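Local coordinates for protein putative phosphoglycolate phosphatase (Lactobacillus delbrueckii, PDB 2HI0) that probably hydrolyses phosphoglycolate to glycolate and phosphate, as a metal-dependent phosphatase of the haloacid dehalogenase (HAD) superfamily, at residues A59-A64 and E83-T88; D169-C174 and S201-I206; V96-Y101 and P136-Q141; L16-D21 and W210-V215. One frame throughout, in Å; residues are numbered along the deposited sequence. Where two conformers were deposited one is given.

Contact 1: A59-A64 and E83-T88; sequences ALAYEA and EAVTQT. Unlike the reference sequence in segment 83-88: T88 (reference Ala).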
loop_
_atom_site.group_PDB
_atom_site.type_symbol
_atom_site.label_atom_id
_atom_site.label_comp_id
_atom_site.label_asym_id
_atom_site.label_seq_id
_atom_site.Cartn_x
_atom_site.Cartn_y
_atom_site.Cartn_z
ATOM N N ALA A 59 -10.106 -4.597 11.511
ATOM C CA ALA A 59 -11.535 -4.755 11.144
ATOM C C ALA A 59 -12.322 -5.472 12.236
ATOM O O ALA A 59 -13.431 -5.060 12.561
ATOM C CB ALA A 59 -11.708 -5.532 9.795
ATOM N N LEU A 60 -11.723 -6.486 12.833
ATOM C CA LEU A 60 -12.346 -7.198 13.949
ATOM C C LEU A 60 -12.497 -6.279 15.165
ATOM O O LEU A 60 -13.506 -6.323 15.852
ATOM C CB LEU A 60 -11.571 -8.475 14.309
ATOM C CG LEU A 60 -11.644 -9.640 13.331
ATOM C CD1 LEU A 60 -10.625 -10.759 13.685
ATOM C CD2 LEU A 60 -13.102 -10.223 13.308
ATOM N N ALA A 61 -11.489 -5.449 15.429
ATOM C CA ALA A 61 -11.569 -4.511 16.572
ATOM C C ALA A 61 -12.660 -3.478 16.322
ATOM O O ALA A 61 -13.415 -3.122 17.237
ATOM C CB ALA A 61 -10.216 -3.805 16.750
ATOM N N TYR A 62 -12.738 -3.002 15.081
ATOM C CA TYR A 62 -13.765 -2.042 14.723
ATOM C C TYR A 62 -15.156 -2.671 14.880
ATOM O O TYR A 62 -16.073 -2.032 15.464
ATOM C CB TYR A 62 -13.529 -1.533 13.303
ATOM C CG TYR A 62 -14.296 -0.300 13.017
ATOM C CD1 TYR A 62 -13.939 0.891 13.627
ATOM C CD2 TYR A 62 -15.372 -0.312 12.133
ATOM C CE1 TYR A 62 -14.631 2.077 13.365
ATOM C CE2 TYR A 62 -16.078 0.873 11.859
ATOM C CZ TYR A 62 -15.703 2.063 12.508
ATOM O OH TYR A 62 -16.379 3.243 12.283
ATOM N N GLU A 63 -15.333 -3.914 14.433
ATOM C CA GLU A 63 -16.606 -4.616 14.652
ATOM C C GLU A 63 -16.941 -4.658 16.165
ATOM O O GLU A 63 -18.098 -4.507 16.568
ATOM C CB GLU A 63 -16.578 -6.043 14.117
ATOM C CG GLU A 63 -17.850 -6.832 14.379
ATOM C CD GLU A 63 -17.740 -8.317 14.004
ATOM O OE1 GLU A 63 -16.637 -8.923 14.134
ATOM O OE2 GLU A 63 -18.788 -8.885 13.627
ATOM N N ALA A 64 -15.910 -4.837 16.992
ATOM C CA ALA A 64 -16.062 -4.963 18.453
ATOM C C ALA A 64 -16.270 -3.616 19.181
ATOM O O ALA A 64 -16.513 -3.598 20.382
ATOM C CB ALA A 64 -14.865 -5.692 19.028
ATOM N N GLU A 83 -9.309 -7.218 23.881
ATOM C CA GLU A 83 -9.347 -8.603 24.281
ATOM C C GLU A 83 -10.325 -9.440 23.480
ATOM O O GLU A 83 -10.202 -10.665 23.460
ATOM C CB GLU A 83 -9.663 -8.733 25.778
ATOM C CG GLU A 83 -8.483 -8.405 26.591
ATOM C CD GLU A 83 -8.714 -8.575 28.084
ATOM O OE1 GLU A 83 -9.853 -8.930 28.523
ATOM O OE2 GLU A 83 -7.718 -8.390 28.820
ATOM N N ALA A 84 -11.268 -8.808 22.785
ATOM C CA ALA A 84 -12.186 -9.521 21.898
ATOM C C ALA A 84 -11.543 -10.095 20.633
ATOM O O ALA A 84 -12.104 -10.974 19.957
ATOM C CB ALA A 84 -13.307 -8.601 21.492
ATOM N N VAL A 85 -10.380 -9.554 20.263
ATOM C CA VAL A 85 -9.752 -9.883 18.987
ATOM C C VAL A 85 -8.586 -10.852 19.205
ATOM O O VAL A 85 -7.631 -10.535 19.913
ATOM C CB VAL A 85 -9.307 -8.585 18.178
ATOM C CG1 VAL A 85 -8.620 -8.971 16.869
ATOM C CG2 VAL A 85 -10.519 -7.675 17.942
ATOM N N THR A 86 -8.633 -11.982 18.518
ATOM C CA THR A 86 -7.541 -12.960 18.576
ATOM C C THR A 86 -6.911 -13.209 17.206
ATOM O O THR A 86 -7.559 -13.156 16.185
ATOM C CB THR A 86 -8.047 -14.296 19.160
ATOM O OG1 THR A 86 -8.762 -15.015 18.155
ATOM C CG2 THR A 86 -8.924 -13.994 20.356
ATOM N N GLN A 87 -5.622 -13.515 17.201
ATOM C CA GLN A 87 -4.980 -13.940 15.949
ATOM C C GLN A 87 -5.504 -15.241 15.343
ATOM O O GLN A 87 -5.478 -15.407 14.137
ATOM C CB GLN A 87 -3.481 -13.927 16.043
ATOM C CG GLN A 87 -2.942 -12.526 16.297
ATOM C CD GLN A 87 -3.280 -11.502 15.164
ATOM O OE1 GLN A 87 -3.028 -11.792 14.000
ATOM N NE2 GLN A 87 -3.926 -10.379 15.499
ATOM N N THR A 88 -6.027 -16.125 16.177
ATOM C CA THR A 88 -6.678 -17.296 15.672
ATOM C C THR A 88 -7.877 -16.904 14.819
ATOM O O THR A 88 -8.059 -17.451 13.720
ATOM C CB THR A 88 -7.084 -18.228 16.840
ATOM O OG1 THR A 88 -5.905 -18.648 17.539
ATOM C CG2 THR A 88 -7.856 -19.467 16.376
#
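Apolar contact between L60, A61 and V85 carries most of this meeting between the end of helix 52-63 and the chain leading into helix 87-103, both in the helical cap region of a HAD-type phosphatase. V85 splits its two methyls over the helix surface. CG1 lies 3.9 Å from L60 CB, and the L60 and V85 side chains cross obliquely. CG2 presses on the backbone itself, 3.5 Å from A61 N and close to A61 CA, while A61 CB stands 4.1 Å from V85 CG2. With V85 CG1 anti to the backbone N (chi1 178°), CG2 falls beside that N, and both methyls face the helix. One turn further on, at the more exposed end, two methyls meet: A64 CB and A84 CB are 4.1 Å apart.

Polar groups serve the chain ends and neighbouring elements. T86 is the N-cap of helix 87-103, its OG1 accepting a hydrogen bond from the backbone N of E89, and Q87 NE2 reaches back to T57 OG1 on helix 52-63. E63 holds H35 and R36 through its two carboxylate oxygens. F30 of helix 19-32 also packs on L60 and A59.

No hydrogen bond joins the two segments directly. Their contact therefore rests on the fit of small methyl groups against a helix, and directional bonding between the two helices is seen beside it, in Q87 NE2 to T57 OG1.

Contact 2: D169-C174 and S201-I206; sequences DMTSEC and SEMDEI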
loop_
_atom_site.group_PDB
_atom_site.type_symbol
_atom_site.label_atom_id
_atom_site.label_comp_id
_atom_site.label_asym_id
_atom_site.label_seq_id
_atom_site.Cartn_x
_atom_site.Cartn_y
_atom_site.Cartn_z
ATOM N N ASP A 169 13.276 -4.678 4.415
ATOM C CA ASP A 169 13.691 -5.829 3.665
ATOM C C ASP A 169 13.196 -5.833 2.205
ATOM O O ASP A 169 13.931 -6.151 1.264
ATOM C CB ASP A 169 13.206 -7.110 4.347
ATOM C CG ASP A 169 13.676 -7.258 5.794
ATOM O OD1 ASP A 169 13.550 -6.301 6.573
ATOM O OD2 ASP A 169 14.121 -8.353 6.172
HETATM N N MSE A 170 11.913 -5.569 2.007
HETATM C CA MSE A 170 11.356 -5.676 0.637
HETATM C C MSE A 170 11.944 -4.601 -0.269
HETATM O O MSE A 170 12.244 -4.853 -1.417
HETATM C CB MSE A 170 9.846 -5.613 0.659
HETATM C CG MSE A 170 9.192 -6.679 1.559
HETATM SE SE MSE A 170 7.274 -6.372 1.785
HETATM C CE MSE A 170 6.997 -6.929 0.163
ATOM N N THR A 171 12.088 -3.388 0.237
ATOM C CA THR A 171 12.683 -2.297 -0.545
ATOM C C THR A 171 14.182 -2.555 -0.793
ATOM O O THR A 171 14.714 -2.165 -1.836
ATOM C CB THR A 171 12.411 -0.929 0.130
ATOM O OG1 THR A 171 10.981 -0.715 0.123
ATOM C CG2 THR A 171 13.141 0.237 -0.605
ATOM N N SER A 172 14.858 -3.248 0.135
ATOM C CA SER A 172 16.260 -3.614 -0.071
ATOM C C SER A 172 16.372 -4.651 -1.222
ATOM O O SER A 172 17.326 -4.598 -2.007
ATOM C CB SER A 172 16.905 -4.167 1.178
ATOM O OG SER A 172 17.066 -3.154 2.167
ATOM N N GLU A 173 15.394 -5.571 -1.317
ATOM C CA GLU A 173 15.258 -6.509 -2.468
ATOM C C GLU A 173 15.125 -5.770 -3.818
ATOM O O GLU A 173 15.661 -6.205 -4.846
ATOM C CB GLU A 173 14.039 -7.443 -2.341
ATOM C CG GLU A 173 14.138 -8.628 -1.350
ATOM C CD GLU A 173 15.332 -9.513 -1.604
ATOM O OE1 GLU A 173 15.468 -10.018 -2.747
ATOM O OE2 GLU A 173 16.142 -9.687 -0.670
ATOM N N CYS A 174 14.337 -4.698 -3.802
ATOM C CA CYS A 174 14.171 -3.816 -4.951
ATOM C C CYS A 174 15.481 -3.058 -5.327
ATOM O O CYS A 174 15.910 -3.048 -6.482
ATOM C CB CYS A 174 13.040 -2.869 -4.653
ATOM S SG CYS A 174 12.761 -1.696 -5.966
ATOM N N SER A 201 14.665 2.950 4.805
ATOM C CA SER A 201 15.437 2.541 3.636
ATOM C C SER A 201 16.404 3.627 3.168
ATOM O O SER A 201 16.991 3.491 2.110
ATOM C CB SER A 201 14.502 2.177 2.494
ATOM O OG SER A 201 13.621 1.104 2.857
ATOM N N GLU A 202 16.568 4.670 3.967
ATOM C CA GLU A 202 17.536 5.725 3.733
ATOM C C GLU A 202 17.298 6.401 2.354
ATOM O O GLU A 202 18.239 6.695 1.605
ATOM C CB GLU A 202 18.974 5.209 3.891
ATOM C CG GLU A 202 19.281 4.532 5.266
ATOM C CD GLU A 202 19.201 5.450 6.516
ATOM O OE1 GLU A 202 19.234 6.700 6.405
ATOM O OE2 GLU A 202 19.120 4.893 7.633
HETATM N N MSE A 203 16.021 6.642 2.055
HETATM C CA MSE A 203 15.653 7.339 0.817
HETATM C C MSE A 203 14.540 8.371 1.038
HETATM O O MSE A 203 13.822 8.363 2.047
HETATM C CB MSE A 203 15.263 6.339 -0.242
HETATM C CG MSE A 203 14.006 5.626 0.075
HETATM SE SE MSE A 203 13.578 4.338 -1.345
HETATM C CE MSE A 203 15.054 3.193 -1.274
ATOM N N ASP A 204 14.470 9.317 0.103
ATOM C CA ASP A 204 13.439 10.339 0.101
ATOM C C ASP A 204 12.067 9.720 -0.156
ATOM O O ASP A 204 11.928 8.613 -0.684
ATOM C CB ASP A 204 13.717 11.381 -1.021
ATOM C CG ASP A 204 14.983 12.207 -0.803
ATOM O OD1 ASP A 204 15.580 12.145 0.277
ATOM O OD2 ASP A 204 15.396 12.961 -1.718
ATOM N N GLU A 205 11.042 10.501 0.173
ATOM C CA GLU A 205 9.632 10.079 0.018
ATOM C C GLU A 205 8.745 11.209 -0.505
ATOM O O GLU A 205 8.911 12.371 -0.145
ATOM C CB GLU A 205 9.054 9.526 1.350
ATOM C CG GLU A 205 7.865 8.579 1.223
ATOM C CD GLU A 205 6.468 9.194 1.513
ATOM O OE1 GLU A 205 6.303 10.421 1.775
ATOM O OE2 GLU A 205 5.506 8.365 1.479
ATOM N N ILE A 206 7.821 10.853 -1.379
ATOM C CA ILE A 206 6.779 11.732 -1.860
ATOM C C ILE A 206 5.453 11.087 -1.451
ATOM O O ILE A 206 5.277 9.839 -1.607
ATOM C CB ILE A 206 6.855 11.879 -3.410
ATOM C CG1 ILE A 206 8.162 12.517 -3.837
ATOM C CG2 ILE A 206 5.628 12.629 -3.942
ATOM C CD1 ILE A 206 8.445 12.328 -5.358
HETATM O O HOH W 1 15.566 -0.842 2.147
#
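T171, on helix 169-178 of the Rossmann-like HAD core, meets S201 and M203, which lie between helix 192-200 and strand 204-208. Its methyl does most of the touching: in the conformer given, T171 CG2 is 3.6 Å from S201 OG and equally 3.6 Å from CE of M203, a selenomethionine. The T171 and M203 side chains then reach toward each other tip to tip. In this conformer CG2 stands opposite the backbone N of T171, which aims it at the turn, and OG1 lies beside that N. M203 answers with a chain that bends at its last torsion (chi3 62°), bringing CE rather than SE nearest to the threonine.

The next shell fixes the serine. S201 OG is hydrogen-bonded to the carbonyl O of T197, one turn back in helix 192-200, and T171 packs on T197 as well. A Schellman motif ends this helix, with E202 at positive phi as its C-prime residue; M203 N returns to A198 O, and E202 N to R199 O. The turn thus delivers S201 and M203 to the same methyl. Further out, R182 grips both sides, through S172 OG and S201 O, and T171 rests on V132 of the central sheet.

A single water completes the join at the polar edge of this buried contact: it donates to S201 OG at 2.8 Å and is also hydrogen-bonded to S172 OG at 2.8 Å.

Contact 3: V96-Y101 and P136-Q141; sequences VFKPYY and PNEAVQ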
loop_
_atom_site.group_PDB
_atom_site.type_symbol
_atom_site.label_atom_id
_atom_site.label_comp_id
_atom_site.label_asym_id
_atom_site.label_seq_id
_atom_site.Cartn_x
_atom_site.Cartn_y
_atom_site.Cartn_z
ATOM N N VAL A 96 -10.299 -17.255 4.157
ATOM C CA VAL A 96 -11.286 -16.907 3.141
ATOM C C VAL A 96 -10.856 -15.679 2.356
ATOM O O VAL A 96 -10.884 -15.677 1.143
ATOM C CB VAL A 96 -12.686 -16.651 3.780
ATOM C CG1 VAL A 96 -13.741 -16.272 2.700
ATOM C CG2 VAL A 96 -13.091 -17.890 4.651
ATOM N N PHE A 97 -10.448 -14.629 3.061
ATOM C CA PHE A 97 -10.128 -13.357 2.398
ATOM C C PHE A 97 -8.996 -13.420 1.342
ATOM O O PHE A 97 -9.116 -12.835 0.235
ATOM C CB PHE A 97 -9.732 -12.320 3.430
ATOM C CG PHE A 97 -9.348 -10.989 2.827
ATOM C CD1 PHE A 97 -10.322 -10.074 2.417
ATOM C CD2 PHE A 97 -8.029 -10.660 2.675
ATOM C CE1 PHE A 97 -9.948 -8.871 1.837
ATOM C CE2 PHE A 97 -7.668 -9.469 2.073
ATOM C CZ PHE A 97 -8.624 -8.565 1.668
ATOM N N LYS A 98 -7.880 -14.068 1.694
ATOM C CA LYS A 98 -6.718 -14.021 0.793
ATOM C C LYS A 98 -7.018 -14.600 -0.600
ATOM O O LYS A 98 -6.841 -13.943 -1.615
ATOM C CB LYS A 98 -5.508 -14.676 1.457
ATOM C CG LYS A 98 -4.991 -13.829 2.610
ATOM C CD LYS A 98 -3.609 -14.259 3.125
ATOM C CE LYS A 98 -2.583 -14.440 1.993
ATOM N NZ LYS A 98 -1.173 -14.427 2.499
ATOM N N PRO A 99 -7.521 -15.818 -0.667
ATOM C CA PRO A 99 -7.843 -16.364 -1.990
ATOM C C PRO A 99 -9.006 -15.652 -2.679
ATOM O O PRO A 99 -8.967 -15.406 -3.908
ATOM C CB PRO A 99 -8.206 -17.818 -1.707
ATOM C CG PRO A 99 -8.509 -17.862 -0.263
ATOM C CD PRO A 99 -7.745 -16.795 0.419
ATOM N N TYR A 100 -9.997 -15.246 -1.885
ATOM C CA TYR A 100 -11.127 -14.531 -2.498
ATOM C C TYR A 100 -10.665 -13.242 -3.148
ATOM O O TYR A 100 -10.958 -12.967 -4.312
ATOM C CB TYR A 100 -12.212 -14.257 -1.494
ATOM C CG TYR A 100 -13.424 -13.665 -2.168
ATOM C CD1 TYR A 100 -14.410 -14.508 -2.692
ATOM C CD2 TYR A 100 -13.572 -12.273 -2.323
ATOM C CE1 TYR A 100 -15.543 -13.964 -3.323
ATOM C CE2 TYR A 100 -14.679 -11.731 -2.945
ATOM C CZ TYR A 100 -15.660 -12.578 -3.450
ATOM O OH TYR A 100 -16.775 -12.016 -4.074
ATOM N N TYR A 101 -9.930 -12.444 -2.378
ATOM C CA TYR A 101 -9.383 -11.204 -2.907
ATOM C C TYR A 101 -8.502 -11.430 -4.167
ATOM O O TYR A 101 -8.679 -10.734 -5.189
ATOM C CB TYR A 101 -8.637 -10.427 -1.819
ATOM C CG TYR A 101 -8.081 -9.153 -2.410
ATOM C CD1 TYR A 101 -8.918 -8.147 -2.843
ATOM C CD2 TYR A 101 -6.740 -8.967 -2.537
ATOM C CE1 TYR A 101 -8.417 -6.987 -3.393
ATOM C CE2 TYR A 101 -6.229 -7.824 -3.084
ATOM C CZ TYR A 101 -7.062 -6.827 -3.522
ATOM O OH TYR A 101 -6.524 -5.691 -4.097
ATOM N N PRO A 136 -0.716 -8.732 -0.540
ATOM C CA PRO A 136 -0.067 -10.012 -0.794
ATOM C C PRO A 136 0.507 -10.133 -2.198
ATOM O O PRO A 136 -0.115 -9.695 -3.193
ATOM C CB PRO A 136 -1.204 -11.040 -0.591
ATOM C CG PRO A 136 -2.119 -10.339 0.365
ATOM C CD PRO A 136 -2.099 -8.902 -0.054
ATOM N N ASN A 137 1.703 -10.709 -2.279
ATOM C CA ASN A 137 2.418 -10.794 -3.543
ATOM C C ASN A 137 1.622 -11.411 -4.708
ATOM O O ASN A 137 1.748 -10.972 -5.815
ATOM C CB ASN A 137 3.714 -11.571 -3.365
ATOM C CG ASN A 137 4.630 -11.480 -4.580
ATOM O OD1 ASN A 137 5.007 -10.407 -5.017
ATOM N ND2 ASN A 137 5.014 -12.622 -5.117
ATOM N N GLU A 138 0.838 -12.450 -4.454
ATOM C CA GLU A 138 0.090 -13.112 -5.517
ATOM C C GLU A 138 -0.838 -12.118 -6.228
ATOM O O GLU A 138 -0.939 -12.117 -7.467
ATOM C CB GLU A 138 -0.682 -14.284 -4.929
ATOM C CG GLU A 138 -1.728 -13.907 -3.865
ATOM C CD GLU A 138 -1.221 -13.933 -2.401
ATOM O OE1 GLU A 138 0.052 -13.978 -2.141
ATOM O OE2 GLU A 138 -2.153 -13.909 -1.525
ATOM N N ALA A 139 -1.474 -11.234 -5.452
ATOM C CA ALA A 139 -2.389 -10.231 -5.996
ATOM C C ALA A 139 -1.585 -9.085 -6.668
ATOM O O ALA A 139 -1.941 -8.622 -7.750
ATOM C CB ALA A 139 -3.292 -9.654 -4.908
ATOM N N VAL A 140 -0.459 -8.689 -6.086
ATOM C CA VAL A 140 0.399 -7.703 -6.708
ATOM C C VAL A 140 0.833 -8.154 -8.122
ATOM O O VAL A 140 0.790 -7.373 -9.077
ATOM C CB VAL A 140 1.670 -7.410 -5.859
ATOM C CG1 VAL A 140 2.726 -6.559 -6.696
ATOM C CG2 VAL A 140 1.277 -6.647 -4.538
ATOM N N GLN A 141 1.335 -9.378 -8.226
ATOM C CA GLN A 141 1.814 -9.902 -9.502
ATOM C C GLN A 141 0.713 -9.948 -10.592
ATOM O O GLN A 141 0.959 -9.546 -11.745
ATOM C CB GLN A 141 2.481 -11.273 -9.305
ATOM C CG GLN A 141 3.717 -11.300 -8.401
ATOM C CD GLN A 141 4.783 -10.329 -8.805
ATOM O OE1 GLN A 141 4.997 -10.053 -10.001
ATOM N NE2 GLN A 141 5.459 -9.789 -7.814
HETATM O O HOH W 2 -4.595 -12.063 -1.651
HETATM O O HOH W 3 1.410 -13.544 0.349
#
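The ring of Y101 leans on A139 where helix 87-103, from the cap region, passes helix 137-147 of the HAD core. Y101 CE2 lies 3.9 Å from A139 CB, and the methyl comes in obliquely to the ring. At the ring's edge, in its plane, sits water 2. The ring of F97, one turn earlier, carries Y101 CB on one face, 3.9 Å above the plane and offset toward the rim, so the two aromatic residues are packed in succession along their helix. Y101 CG stands anti to its own backbone N (chi1 180°), which carries the ring across toward helix 137-147; its hydroxyl is hydrogen-bonded to K135 NZ, just ahead of that helix. L22 of helix 19-32 also touches Y101.

Nearer the solvent, K98 and E138 cross at about a right angle. Opposite charges approach without forming a salt bridge, with K98 NZ 4.2 Å from E138 OE2, and it is the aliphatic CE of the lysine that comes closest, 3.6 Å from the same oxygen. A bend at chi2 (-92°) turns the glutamate carboxylate back over the start of its helix. P136, the N-cap residue, lies beside K98 CE and also touches V52.

Two waters do the bridging that the charges do not. Water 3 donates to E138 OE1 and accepts only a weak bond from K98 NZ. Water 2 ties the glutamate to the helix backbone, donating to K98 O at 2.9 Å and to E138 OE2 at 3.1 Å.

Contact 4: L16-D21 and W210-V215; sequences LDTSAD and WGFRSV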
loop_
_atom_site.group_PDB
_atom_site.type_symbol
_atom_site.label_atom_id
_atom_site.label_comp_id
_atom_site.label_asym_id
_atom_site.label_seq_id
_atom_site.Cartn_x
_atom_site.Cartn_y
_atom_site.Cartn_z
ATOM N N LEU A 16 -2.956 2.250 -7.947
ATOM C CA LEU A 16 -4.193 1.507 -8.198
ATOM C C LEU A 16 -5.284 1.898 -7.199
ATOM O O LEU A 16 -5.045 1.962 -5.989
ATOM C CB LEU A 16 -3.979 -0.013 -8.137
ATOM C CG LEU A 16 -3.238 -0.590 -9.353
ATOM C CD1 LEU A 16 -3.142 -2.088 -9.203
ATOM C CD2 LEU A 16 -3.937 -0.278 -10.678
ATOM N N ASP A 17 -6.487 2.110 -7.744
ATOM C CA ASP A 17 -7.689 2.467 -7.013
ATOM C C ASP A 17 -8.334 1.127 -6.581
ATOM O O ASP A 17 -9.134 0.525 -7.316
ATOM C CB ASP A 17 -8.574 3.267 -7.956
ATOM C CG ASP A 17 -9.775 3.854 -7.304
ATOM O OD1 ASP A 17 -10.112 3.483 -6.157
ATOM O OD2 ASP A 17 -10.366 4.695 -8.016
ATOM N N THR A 18 -7.964 0.656 -5.378
ATOM C CA THR A 18 -8.287 -0.711 -4.908
ATOM C C THR A 18 -9.356 -0.804 -3.830
ATOM O O THR A 18 -9.742 -1.919 -3.441
ATOM C CB THR A 18 -6.997 -1.368 -4.322
ATOM O OG1 THR A 18 -6.451 -0.511 -3.355
ATOM C CG2 THR A 18 -5.918 -1.636 -5.394
ATOM N N SER A 19 -9.781 0.353 -3.268
ATOM C CA SER A 19 -10.595 0.281 -2.048
ATOM C C SER A 19 -11.932 -0.408 -2.241
ATOM O O SER A 19 -12.373 -1.114 -1.374
ATOM C CB SER A 19 -10.793 1.676 -1.483
ATOM O OG SER A 19 -11.277 2.586 -2.439
ATOM N N ALA A 20 -12.549 -0.254 -3.409
ATOM C CA ALA A 20 -13.835 -0.943 -3.623
ATOM C C ALA A 20 -13.707 -2.455 -3.588
ATOM O O ALA A 20 -14.496 -3.131 -2.914
ATOM C CB ALA A 20 -14.505 -0.517 -4.939
ATOM N N ASP A 21 -12.722 -3.012 -4.304
ATOM C CA ASP A 21 -12.547 -4.469 -4.384
ATOM C C ASP A 21 -12.099 -5.000 -3.025
ATOM O O ASP A 21 -12.487 -6.098 -2.598
ATOM C CB ASP A 21 -11.542 -4.860 -5.485
ATOM C CG ASP A 21 -12.127 -4.768 -6.907
ATOM O OD1 ASP A 21 -13.364 -4.703 -7.098
ATOM O OD2 ASP A 21 -11.343 -4.774 -7.890
ATOM N N TRP A 210 -4.397 11.166 -2.903
ATOM C CA TRP A 210 -5.560 10.512 -3.506
ATOM C C TRP A 210 -5.747 9.088 -2.983
ATOM O O TRP A 210 -6.594 8.343 -3.533
ATOM C CB TRP A 210 -5.494 10.543 -5.036
ATOM C CG TRP A 210 -4.283 9.955 -5.636
ATOM C CD1 TRP A 210 -4.063 8.644 -5.894
ATOM C CD2 TRP A 210 -3.140 10.670 -6.112
ATOM N NE1 TRP A 210 -2.829 8.473 -6.468
ATOM C CE2 TRP A 210 -2.253 9.711 -6.640
ATOM C CE3 TRP A 210 -2.752 12.023 -6.101
ATOM C CZ2 TRP A 210 -1.020 10.079 -7.181
ATOM C CZ3 TRP A 210 -1.607 12.372 -6.653
ATOM C CH2 TRP A 210 -0.710 11.409 -7.174
ATOM N N GLY A 211 -5.033 8.745 -1.913
ATOM C CA GLY A 211 -5.096 7.430 -1.349
ATOM C C GLY A 211 -5.849 7.318 -0.023
ATOM O O GLY A 211 -6.873 8.001 0.151
ATOM N N PHE A 212 -5.356 6.460 0.870
ATOM C CA PHE A 212 -6.122 6.047 2.021
ATOM C C PHE A 212 -6.011 6.977 3.238
ATOM O O PHE A 212 -6.826 6.835 4.180
ATOM C CB PHE A 212 -5.768 4.632 2.441
ATOM C CG PHE A 212 -6.155 3.559 1.444
ATOM C CD1 PHE A 212 -6.624 3.838 0.181
ATOM C CD2 PHE A 212 -6.014 2.229 1.814
ATOM C CE1 PHE A 212 -6.937 2.824 -0.709
ATOM C CE2 PHE A 212 -6.326 1.219 0.952
ATOM C CZ PHE A 212 -6.802 1.485 -0.299
ATOM N N ARG A 213 -5.025 7.903 3.269
ATOM C CA ARG A 213 -4.890 8.852 4.391
ATOM C C ARG A 213 -5.112 10.276 3.903
ATOM O O ARG A 213 -4.807 10.644 2.745
ATOM C CB ARG A 213 -3.507 8.744 5.011
ATOM C CG ARG A 213 -3.108 7.391 5.601
ATOM C CD ARG A 213 -4.066 6.905 6.670
ATOM N NE ARG A 213 -3.520 5.883 7.553
ATOM C CZ ARG A 213 -4.228 5.251 8.503
ATOM N NH1 ARG A 213 -5.537 5.486 8.654
ATOM N NH2 ARG A 213 -3.616 4.377 9.313
ATOM N N SER A 214 -5.604 11.095 4.815
ATOM C CA SER A 214 -5.879 12.497 4.592
ATOM C C SER A 214 -4.591 13.337 4.650
ATOM O O SER A 214 -3.563 12.926 5.201
ATOM C CB SER A 214 -6.837 13.017 5.662
ATOM O OG SER A 214 -6.160 13.230 6.897
ATOM N N VAL A 215 -4.678 14.548 4.120
ATOM C CA VAL A 215 -3.546 15.454 4.153
ATOM C C VAL A 215 -3.178 15.826 5.596
ATOM O O VAL A 215 -2.001 15.771 5.946
ATOM C CB VAL A 215 -3.794 16.688 3.240
ATOM C CG1 VAL A 215 -2.763 17.804 3.512
ATOM C CG2 VAL A 215 -3.764 16.233 1.784
#
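Beside the sodium site of the HAD core, formed by D10, D12 and D190, the start of helix 19-32 meets the loop that follows strand 204-208. F212 is the residue that crosses between them. The CZ end of its ring edge faces T18: F212 CZ is 3.7 Å from T18 OG1, which lies at the ring's edge and near its plane, the two side chains crossing at about a right angle. S19 adds CB, 4.1 Å from F212 CE1 and oblique to the ring, and K45 of helix 41-47 touches both S19 and F212.

The polar end of the threonine is engaged elsewhere, for T18 OG1 is hydrogen-bonded to OD1 of D12, a residue of the metal site and of a sequence pattern that fits the HAD motif DxDx(T/V). That oxygen sits between the T18 backbone N and carbonyl carbon (chi1 53°), a rotation that presents it to the aspartate and the phenyl edge together. The ring thus reaches from the residue whose backbone N binds D190 to the one whose hydroxyl binds D12, and the F212 side chain comes within about 5 Å of the sodium ion. F212 is tied to the same site from its other end, its backbone N hydrogen-bonded to OD2 of D190.

How the contacts relate
Contact 4 joins positions 189 residues apart and so encloses the other three along the chain, which follow in series as contacts 1, 3 and 2. Contacts 1 and 3 share helix 87-103, with centres 21 Å apart. Contacts 3 and 4 touch, Y101 CD1 lying 4.1 Å from D21 O. Contact 2, its centre 31 Å from that of contact 1, lies on the core, between helix 169-178, which flanks the parallel sheet, and the turn entering its strand 204-208. Together they reach from the outer cap (contact 1) through the cap-core junction (contact 3) to the core, where contact 4 borders the sodium site and contact 2 lies across the chain's centre from it.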